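Local coordinates for protein lysine-sensitive aspartokinase 3 (Escherichia coli, PDB 2J0W) that phosphorylates L-aspartate with ATP in the first step of lysine biosynthesis and is feedback-inhibited by lysine, the end product, at residues Y227-R239 / E437-E449. Residues are numbered along the deposited sequence; the frame is centred on the assembly and turned at random.
Sequences YTTDPRVVSAAKR and EQVVQKLHSNLFE. With ADP (adenosine-5'-diphosphate), chain D.
The nucleotide-binding loop of the amino acid kinase domain leans, on the side turned from ADP, against the C-terminal helix of the ACT region, with His-444, Val-233 and Val-234 at the core of this interdomain contact. Thr-228 OG1 meets His-444 NE2 at the imidazole edge in a hydrogen bond modelled very short, 2.4 Å, in which either partner could be the donor. With OG1 set between its backbone N and carbonyl carbon (chi1 58°), Thr-228 can also accept from Lys-238 N, which ties the two ends of the loop. Through its other nitrogen, ND1, and also at the edge, His-444 donates to OE2 of the terminal residue, Glu-449, though the place of that carboxylate is less sure. Val-234 CG1 lies over one imidazole face and Phe-448 CB over the opposite one, both toward the rim, which limits how far the ring can tilt. Toward the N-terminal end of the helix, Val-234 CG2 packs on Val-440 CG1 at 3.9 Å, and Val-233 CG1 crosses the Glu-437 side chain at a slant, 3.4 Å from its CG and as near to OE2.

The same loop serves the nucleotide: Tyr-227 N donates to ADP N1 (2.8 Å), and Tyr-227 O accepts from N6. Asp-230 shapes the bend with an Asx turn, its OD1 accepting from Arg-232 N at 2.7 Å through the anti lone pair, while its backbone O takes both Val-233 N and Val-234 N. With an alanine at Asp-230, Arg-232 N would probably lose its side-chain acceptor, leaving the turn beside the ribose less firmly set. Arg-232 NH2 reaches ADP O3' and pairs with Asp-222.

The loop joins strands 226-227 and 239-244 of the kinase sheet, whereas strand 299-313 touches both partners: Leu-302 hydrogen-bonds through its backbone to Thr-228, its O accepts from Thr-229 OG1, and with Phe-299 it packs against helix 436-448.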
ATOM      1  N   TYR A 227     -28.411  -5.304   0.462  1.00 55.73           N
ATOM      2  CA  TYR A 227     -28.612  -4.294   1.498  1.00 58.20           C
ATOM      3  C   TYR A 227     -27.387  -3.440   1.755  1.00 58.80           C
ATOM      4  O   TYR A 227     -26.337  -3.674   1.177  1.00 61.82           O
ATOM      5  CB  TYR A 227     -29.039  -4.960   2.804  1.00 62.82           C
ATOM      6  CG  TYR A 227     -30.453  -5.469   2.771  1.00 66.84           C
ATOM      7  CD1 TYR A 227     -30.906  -6.234   1.704  1.00 63.60           C
ATOM      8  CD2 TYR A 227     -31.349  -5.169   3.795  1.00 69.10           C
ATOM      9  CE1 TYR A 227     -32.209  -6.685   1.647  1.00 68.96           C
ATOM     10  CE2 TYR A 227     -32.662  -5.620   3.748  1.00 66.27           C
ATOM     11  CZ  TYR A 227     -33.084  -6.378   2.667  1.00 64.84           C
ATOM     12  OH  TYR A 227     -34.380  -6.828   2.592  1.00 68.04           O
ATOM     13  N   THR A 228     -27.527  -2.451   2.631  1.00 58.95           N
ATOM     14  CA  THR A 228     -26.420  -1.567   2.970  1.00 62.88           C
ATOM     15  C   THR A 228     -25.400  -2.272   3.861  1.00 61.28           C
ATOM     16  O   THR A 228     -24.435  -1.672   4.325  1.00 59.64           O
ATOM     17  CB  THR A 228     -26.915  -0.304   3.695  1.00 70.37           C
ATOM     18  OG1 THR A 228     -27.619  -0.684   4.886  1.00 74.79           O
ATOM     19  CG2 THR A 228     -27.826   0.508   2.777  1.00 65.36           C
ATOM     20  N   THR A 229     -25.638  -3.550   4.108  1.00 60.63           N
ATOM     21  CA  THR A 229     -24.734  -4.359   4.905  1.00 60.10           C
ATOM     22  C   THR A 229     -25.460  -5.648   5.257  1.00 62.22           C
ATOM     23  O   THR A 229     -26.683  -5.713   5.186  1.00 61.96           O
ATOM     24  CB  THR A 229     -24.293  -3.635   6.185  1.00 55.60           C
ATOM     25  OG1 THR A 229     -23.093  -4.233   6.681  1.00 53.35           O
ATOM     26  CG2 THR A 229     -25.356  -3.731   7.233  1.00 59.88           C
ATOM     27  N   ASP A 230     -24.703  -6.673   5.625  1.00 64.21           N
ATOM     28  CA  ASP A 230     -25.277  -7.960   5.967  1.00 62.68           C
ATOM     29  C   ASP A 230     -26.418  -7.788   6.975  1.00 62.52           C
ATOM     30  O   ASP A 230     -26.207  -7.339   8.110  1.00 62.26           O
ATOM     31  CB  ASP A 230     -24.194  -8.877   6.551  1.00 63.61           C
ATOM     32  CG  ASP A 230     -24.623 -10.333   6.602  1.00 69.99           C
ATOM     33  OD1 ASP A 230     -25.760 -10.612   7.036  1.00 66.91           O
ATOM     34  OD2 ASP A 230     -23.818 -11.207   6.217  1.00 81.97           O
ATOM     35  N   PRO A 231     -27.649  -8.146   6.569  1.00 60.18           N
ATOM     36  CA  PRO A 231     -28.823  -8.037   7.437  1.00 60.53           C
ATOM     37  C   PRO A 231     -28.641  -8.857   8.690  1.00 62.35           C
ATOM     38  O   PRO A 231     -29.273  -8.600   9.706  1.00 65.79           O
ATOM     39  CB  PRO A 231     -29.948  -8.580   6.559  1.00 57.99           C
ATOM     40  CG  PRO A 231     -29.531  -8.134   5.213  1.00 57.82           C
ATOM     41  CD  PRO A 231     -28.068  -8.538   5.215  1.00 53.29           C
ATOM     42  N   ARG A 232     -27.756  -9.841   8.618  1.00 62.14           N
ATOM     43  CA  ARG A 232     -27.518 -10.701   9.764  1.00 60.50           C
ATOM     44  C   ARG A 232     -26.650 -10.040  10.798  1.00 60.61           C
ATOM     45  O   ARG A 232     -26.440 -10.600  11.872  1.00 62.14           O
ATOM     46  CB  ARG A 232     -26.872 -12.009   9.335  1.00 58.40           C
ATOM     47  CG  ARG A 232     -27.582 -12.675   8.211  1.00 60.48           C
ATOM     48  CD  ARG A 232     -27.063 -14.066   7.971  1.00 69.76           C
ATOM     49  NE  ARG A 232     -27.787 -14.673   6.863  1.00 80.19           N
ATOM     50  CZ  ARG A 232     -27.768 -15.966   6.573  1.00 87.42           C
ATOM     51  NH1 ARG A 232     -27.055 -16.798   7.319  1.00 91.07           N
ATOM     52  NH2 ARG A 232     -28.464 -16.421   5.540  1.00 89.35           N
ATOM     53  N   VAL A 233     -26.119  -8.867  10.458  1.00 60.23           N
ATOM     54  CA  VAL A 233     -25.287  -8.118  11.399  1.00 62.32           C
ATOM     55  C   VAL A 233     -25.968  -6.808  11.787  1.00 63.28           C
ATOM     56  O   VAL A 233     -25.891  -6.371  12.935  1.00 61.97           O
ATOM     57  CB  VAL A 233     -23.913  -7.750  10.819  1.00 60.95           C
ATOM     58  CG1 VAL A 233     -22.906  -7.571  11.969  1.00 54.38           C
ATOM     59  CG2 VAL A 233     -23.440  -8.789   9.821  1.00 62.29           C
ATOM     60  N   VAL A 234     -26.622  -6.190  10.808  1.00 62.28           N
ATOM     61  CA  VAL A 234     -27.335  -4.941  11.018  1.00 63.82           C
ATOM     62  C   VAL A 234     -28.802  -5.157  10.688  1.00 63.71           C
ATOM     63  O   VAL A 234     -29.201  -5.168   9.525  1.00 60.26           O
ATOM     64  CB  VAL A 234     -26.750  -3.806  10.132  1.00 66.61           C
ATOM     65  CG1 VAL A 234     -27.462  -2.471  10.392  1.00 64.24           C
ATOM     66  CG2 VAL A 234     -25.273  -3.673  10.421  1.00 69.36           C
ATOM     67  N   SER A 235     -29.578  -5.365  11.745  1.00 66.96           N
ATOM     68  CA  SER A 235     -31.016  -5.591  11.650  1.00 71.50           C
ATOM     69  C   SER A 235     -31.640  -4.416  10.889  1.00 71.35           C
ATOM     70  O   SER A 235     -32.462  -4.586   9.983  1.00 70.37           O
ATOM     71  CB  SER A 235     -31.605  -5.678  13.061  1.00 75.16           C
ATOM     72  OG  SER A 235     -30.683  -6.289  13.950  1.00 75.54           O
ATOM     73  N   ALA A 236     -31.215  -3.218  11.266  1.00 69.84           N
ATOM     74  CA  ALA A 236     -31.698  -1.993  10.657  1.00 68.75           C
ATOM     75  C   ALA A 236     -31.114  -1.755   9.273  1.00 69.48           C
ATOM     76  O   ALA A 236     -31.171  -0.636   8.762  1.00 70.77           O
ATOM     77  CB  ALA A 236     -31.374  -0.823  11.552  1.00 69.86           C
ATOM     78  N   ALA A 237     -30.558  -2.796   8.665  1.00 66.68           N
ATOM     79  CA  ALA A 237     -29.974  -2.664   7.338  1.00 64.64           C
ATOM     80  C   ALA A 237     -31.049  -2.312   6.339  1.00 64.79           C
ATOM     81  O   ALA A 237     -32.106  -2.935   6.313  1.00 65.88           O
ATOM     82  CB  ALA A 237     -29.316  -3.948   6.934  1.00 71.00           C
ATOM     83  N   LYS A 238     -30.767  -1.313   5.515  1.00 67.67           N
ATOM     84  CA  LYS A 238     -31.718  -0.859   4.499  1.00 69.96           C
ATOM     85  C   LYS A 238     -31.444  -1.554   3.161  1.00 67.39           C
ATOM     86  O   LYS A 238     -30.285  -1.796   2.817  1.00 68.91           O
ATOM     87  CB  LYS A 238     -31.605   0.672   4.274  1.00 77.37           C
ATOM     88  CG  LYS A 238     -31.318   1.555   5.507  1.00 82.02           C
ATOM     89  CD  LYS A 238     -32.431   1.511   6.556  1.00 93.60           C
ATOM     90  CE  LYS A 238     -32.115   2.409   7.760  1.00 97.89           C
ATOM     91  NZ  LYS A 238     -33.109   2.223   8.865  1.00 97.09           N
ATOM     92  N   ARG A 239     -32.497  -1.874   2.409  1.00 65.49           N
ATOM     93  CA  ARG A 239     -32.313  -2.490   1.094  1.00 64.69           C
ATOM     94  C   ARG A 239     -31.861  -1.415   0.114  1.00 66.04           C
ATOM     95  O   ARG A 239     -32.145  -0.240   0.308  1.00 68.20           O
ATOM     96  CB  ARG A 239     -33.612  -3.098   0.547  1.00 60.42           C
ATOM     97  CG  ARG A 239     -33.392  -3.746  -0.818  1.00 62.77           C
ATOM     98  CD  ARG A 239     -34.324  -3.234  -1.893  1.00 69.99           C
ATOM     99  NE  ARG A 239     -35.482  -4.107  -2.008  1.00 81.51           N
ATOM    100  CZ  ARG A 239     -36.521  -4.085  -1.180  1.00 87.45           C
ATOM    101  NH1 ARG A 239     -36.562  -3.216  -0.175  1.00 90.16           N
ATOM    102  NH2 ARG A 239     -37.499  -4.964  -1.327  1.00 89.04           N
ATOM    103  N   GLU A 437     -18.254  -7.027  14.315  1.00 68.82           N
ATOM    104  CA  GLU A 437     -19.643  -6.629  14.120  1.00 71.42           C
ATOM    105  C   GLU A 437     -20.079  -5.359  14.849  1.00 72.25           C
ATOM    106  O   GLU A 437     -20.806  -4.541  14.276  1.00 71.88           O
ATOM    107  CB  GLU A 437     -20.573  -7.793  14.469  1.00 71.59           C
ATOM    108  CG  GLU A 437     -20.335  -9.018  13.610  1.00 67.54           C
ATOM    109  CD  GLU A 437     -21.377 -10.093  13.808  1.00 69.98           C
ATOM    110  OE1 GLU A 437     -21.760 -10.351  14.970  1.00 80.52           O
ATOM    111  OE2 GLU A 437     -21.805 -10.695  12.804  1.00 65.40           O
ATOM    112  N   GLN A 438     -19.644  -5.181  16.097  1.00 71.65           N
ATOM    113  CA  GLN A 438     -20.020  -3.979  16.840  1.00 72.95           C
ATOM    114  C   GLN A 438     -19.584  -2.726  16.058  1.00 72.11           C
ATOM    115  O   GLN A 438     -20.247  -1.683  16.101  1.00 73.07           O
ATOM    116  CB  GLN A 438     -19.392  -3.975  18.239  1.00 72.44           C
ATOM    117  CG  GLN A 438     -19.950  -2.866  19.121  1.00 78.32           C
ATOM    118  CD  GLN A 438     -19.181  -2.672  20.419  1.00 82.87           C
ATOM    119  OE1 GLN A 438     -19.487  -1.774  21.205  1.00 82.68           O
ATOM    120  NE2 GLN A 438     -18.177  -3.506  20.645  1.00 83.94           N
ATOM    121  N   VAL A 439     -18.472  -2.837  15.336  1.00 67.21           N
ATOM    122  CA  VAL A 439     -17.983  -1.733  14.529  1.00 63.43           C
ATOM    123  C   VAL A 439     -18.943  -1.515  13.360  1.00 62.29           C
ATOM    124  O   VAL A 439     -19.395  -0.398  13.117  1.00 62.77           O
ATOM    125  CB  VAL A 439     -16.566  -2.032  13.987  1.00 65.65           C
ATOM    126  CG1 VAL A 439     -16.153  -0.984  12.958  1.00 57.72           C
ATOM    127  CG2 VAL A 439     -15.573  -2.054  15.136  1.00 64.99           C
ATOM    128  N   VAL A 440     -19.261  -2.588  12.645  1.00 60.83           N
ATOM    129  CA  VAL A 440     -20.169  -2.499  11.506  1.00 64.06           C
ATOM    130  C   VAL A 440     -21.475  -1.830  11.909  1.00 66.39           C
ATOM    131  O   VAL A 440     -22.060  -1.046  11.155  1.00 64.06           O
ATOM    132  CB  VAL A 440     -20.483  -3.887  10.958  1.00 60.70           C
ATOM    133  CG1 VAL A 440     -21.465  -3.788   9.807  1.00 46.46           C
ATOM    134  CG2 VAL A 440     -19.197  -4.542  10.518  1.00 65.46           C
ATOM    135  N   GLN A 441     -21.924  -2.153  13.114  1.00 67.26           N
ATOM    136  CA  GLN A 441     -23.156  -1.596  13.640  1.00 69.70           C
ATOM    137  C   GLN A 441     -22.954  -0.117  13.946  1.00 69.17           C
ATOM    138  O   GLN A 441     -23.693   0.732  13.444  1.00 67.70           O
ATOM    139  CB  GLN A 441     -23.562  -2.360  14.904  1.00 75.11           C
ATOM    140  CG  GLN A 441     -24.055  -3.782  14.635  1.00 75.64           C
ATOM    141  CD  GLN A 441     -23.823  -4.722  15.809  1.00 79.28           C
ATOM    142  OE1 GLN A 441     -24.275  -5.865  15.796  1.00 76.80           O
ATOM    143  NE2 GLN A 441     -23.109  -4.246  16.827  1.00 78.66           N
ATOM    144  N   LYS A 442     -21.941   0.197  14.746  1.00 67.66           N
ATOM    145  CA  LYS A 442     -21.696   1.585  15.077  1.00 70.60           C
ATOM    146  C   LYS A 442     -21.635   2.479  13.848  1.00 72.55           C
ATOM    147  O   LYS A 442     -22.264   3.534  13.832  1.00 76.97           O
ATOM    148  CB  LYS A 442     -20.419   1.727  15.893  1.00 74.74           C
ATOM    149  CG  LYS A 442     -20.579   1.304  17.345  1.00 87.97           C
ATOM    150  CD  LYS A 442     -21.673   2.112  18.047  1.00 99.86           C
ATOM    151  CE  LYS A 442     -21.860   1.649  19.488  1.00106.39           C
ATOM    152  NZ  LYS A 442     -20.565   1.630  20.241  1.00106.24           N
ATOM    153  N   LEU A 443     -20.895   2.065  12.821  1.00 72.20           N
ATOM    154  CA  LEU A 443     -20.776   2.858  11.593  1.00 72.59           C
ATOM    155  C   LEU A 443     -22.113   3.058  10.907  1.00 71.44           C
ATOM    156  O   LEU A 443     -22.599   4.177  10.752  1.00 70.99           O
ATOM    157  CB  LEU A 443     -19.840   2.178  10.597  1.00 75.58           C
ATOM    158  CG  LEU A 443     -18.361   2.034  10.930  1.00 80.38           C
ATOM    159  CD1 LEU A 443     -17.697   1.333   9.764  1.00 81.68           C
ATOM    160  CD2 LEU A 443     -17.725   3.393  11.164  1.00 82.92           C
ATOM    161  N   HIS A 444     -22.684   1.940  10.481  1.00 72.09           N
ATOM    162  CA  HIS A 444     -23.972   1.896   9.789  1.00 71.38           C
ATOM    163  C   HIS A 444     -24.976   2.840  10.435  1.00 72.28           C
ATOM    164  O   HIS A 444     -25.685   3.591   9.747  1.00 67.79           O
ATOM    165  CB  HIS A 444     -24.513   0.457   9.830  1.00 62.81           C
ATOM    166  CG  HIS A 444     -25.643   0.208   8.888  1.00 50.27           C
ATOM    167  ND1 HIS A 444     -26.960   0.307   9.268  1.00 53.30           N
ATOM    168  CD2 HIS A 444     -25.647  -0.085   7.567  1.00 47.35           C
ATOM    169  CE1 HIS A 444     -27.733   0.088   8.217  1.00 54.80           C
ATOM    170  NE2 HIS A 444     -26.961  -0.151   7.174  1.00 54.60           N
ATOM    171  N   SER A 445     -25.013   2.792  11.763  1.00 76.19           N
ATOM    172  CA  SER A 445     -25.915   3.603  12.561  1.00 80.99           C
ATOM    173  C   SER A 445     -25.843   5.091  12.219  1.00 81.77           C
ATOM    174  O   SER A 445     -26.771   5.618  11.606  1.00 85.52           O
ATOM    175  CB  SER A 445     -25.625   3.379  14.055  1.00 83.39           C
ATOM    176  OG  SER A 445     -26.531   4.105  14.856  1.00 91.44           O
ATOM    177  N   ASN A 446     -24.755   5.762  12.595  1.00 77.51           N
ATOM    178  CA  ASN A 446     -24.631   7.180  12.303  1.00 75.69           C
ATOM    179  C   ASN A 446     -24.195   7.308  10.846  1.00 72.06           C
ATOM    180  O   ASN A 446     -23.387   8.174  10.509  1.00 68.45           O
ATOM    181  CB  ASN A 446     -23.595   7.856  13.232  1.00 77.75           C
ATOM    182  CG  ASN A 446     -22.175   7.658  12.760  1.00 82.01           C
ATOM    183  OD1 ASN A 446     -21.723   6.525  12.656  1.00 84.53           O
ATOM    184  ND2 ASN A 446     -21.470   8.751  12.453  1.00 78.77           N
ATOM    185  N   LEU A 447     -24.718   6.448   9.969  1.00 71.11           N
ATOM    186  CA  LEU A 447     -24.343   6.510   8.552  1.00 69.24           C
ATOM    187  C   LEU A 447     -25.466   6.227   7.549  1.00 70.09           C
ATOM    188  O   LEU A 447     -25.491   6.784   6.442  1.00 68.14           O
ATOM    189  CB  LEU A 447     -23.168   5.560   8.304  1.00 68.68           C
ATOM    190  CG  LEU A 447     -22.082   6.131   7.386  1.00 70.50           C
ATOM    191  CD1 LEU A 447     -20.814   5.282   7.407  1.00 66.27           C
ATOM    192  CD2 LEU A 447     -22.654   6.236   5.989  1.00 70.71           C
ATOM    193  N   PHE A 448     -26.402   5.371   7.945  1.00 72.48           N
ATOM    194  CA  PHE A 448     -27.509   5.014   7.063  1.00 74.00           C
ATOM    195  C   PHE A 448     -28.851   5.065   7.770  1.00 75.12           C
ATOM    196  O   PHE A 448     -29.903   5.190   7.132  1.00 75.14           O
ATOM    197  CB  PHE A 448     -27.269   3.620   6.507  1.00 73.40           C
ATOM    198  CG  PHE A 448     -25.932   3.471   5.840  1.00 73.79           C
ATOM    199  CD1 PHE A 448     -25.741   3.900   4.530  1.00 69.99           C
ATOM    200  CD2 PHE A 448     -24.857   2.919   6.529  1.00 70.75           C
ATOM    201  CE1 PHE A 448     -24.499   3.779   3.915  1.00 66.59           C
ATOM    202  CE2 PHE A 448     -23.616   2.793   5.926  1.00 66.70           C
ATOM    203  CZ  PHE A 448     -23.436   3.223   4.613  1.00 68.78           C
ATOM    204  N   GLU A 449     -28.803   4.965   9.093  1.00 76.02           N
ATOM    205  CA  GLU A 449     -30.004   4.990   9.918  1.00 77.29           C
ATOM    206  C   GLU A 449     -30.360   6.430  10.279  1.00 76.55           C
ATOM    207  O   GLU A 449     -31.525   6.746  10.473  1.00 75.34           O
ATOM    208  CB  GLU A 449     -29.754   4.189  11.192  1.00 78.48           C
ATOM    209  CG  GLU A 449     -29.395   2.741  10.948  1.00 77.83           C
ATOM    210  CD  GLU A 449     -28.837   2.084  12.187  1.00 77.26           C
ATOM    211  OE1 GLU A 449     -29.474   2.208  13.257  1.00 70.90           O
ATOM    212  OE2 GLU A 449     -27.765   1.446  12.088  1.00 74.71           O
TER
HETATM  213  PB  ADP D 820     -27.202 -18.276  -1.871  1.00 54.19           P
HETATM  214  O1B ADP D 820     -28.504 -17.774  -2.366  1.00 58.10           O
HETATM  215  O2B ADP D 820     -27.196 -19.776  -1.699  1.00 57.23           O
HETATM  216  O3B ADP D 820     -26.023 -17.826  -2.796  1.00 61.57           O
HETATM  217  PA  ADP D 820     -25.761 -17.165   0.398  1.00 48.62           P
HETATM  218  O1A ADP D 820     -25.872 -17.574   1.819  1.00 40.42           O
HETATM  219  O2A ADP D 820     -24.530 -17.612  -0.324  1.00 47.24           O
HETATM  220  O3A ADP D 820     -27.019 -17.654  -0.415  1.00 40.30           O
HETATM  221  O5' ADP D 820     -25.875 -15.559   0.511  1.00 49.04           O
HETATM  222  C5' ADP D 820     -27.031 -14.746   0.887  1.00 39.04           C
HETATM  223  C4' ADP D 820     -26.667 -14.043   2.183  1.00 39.60           C
HETATM  224  O4' ADP D 820     -25.497 -13.174   2.174  1.00 46.89           O
HETATM  225  C3' ADP D 820     -27.703 -13.178   2.851  1.00 48.89           C
HETATM  226  O3' ADP D 820     -28.685 -14.129   3.321  1.00 52.51           O
HETATM  227  C2' ADP D 820     -26.865 -12.504   3.917  1.00 46.84           C
HETATM  228  O2' ADP D 820     -26.707 -13.333   5.055  1.00 53.91           O
HETATM  229  C1' ADP D 820     -25.553 -12.266   3.261  1.00 50.60           C
HETATM  230  N9  ADP D 820     -25.225 -10.800   2.919  1.00 54.44           N
HETATM  231  C8  ADP D 820     -24.039 -10.258   3.270  1.00 55.18           C
HETATM  232  N7  ADP D 820     -23.873  -8.998   2.928  1.00 55.99           N
HETATM  233  C5  ADP D 820     -25.021  -8.697   2.304  1.00 52.39           C
HETATM  234  C6  ADP D 820     -25.455  -7.456   1.705  1.00 55.22           C
HETATM  235  N6  ADP D 820     -24.744  -6.383   1.657  1.00 55.44           N
HETATM  236  N1  ADP D 820     -26.744  -7.499   1.140  1.00 59.68           N
HETATM  237  C2  ADP D 820     -27.553  -8.648   1.164  1.00 57.86           C
HETATM  238  N3  ADP D 820     -27.141  -9.817   1.735  1.00 52.07           N
HETATM  239  C4  ADP D 820     -25.901  -9.797   2.281  1.00 49.01           C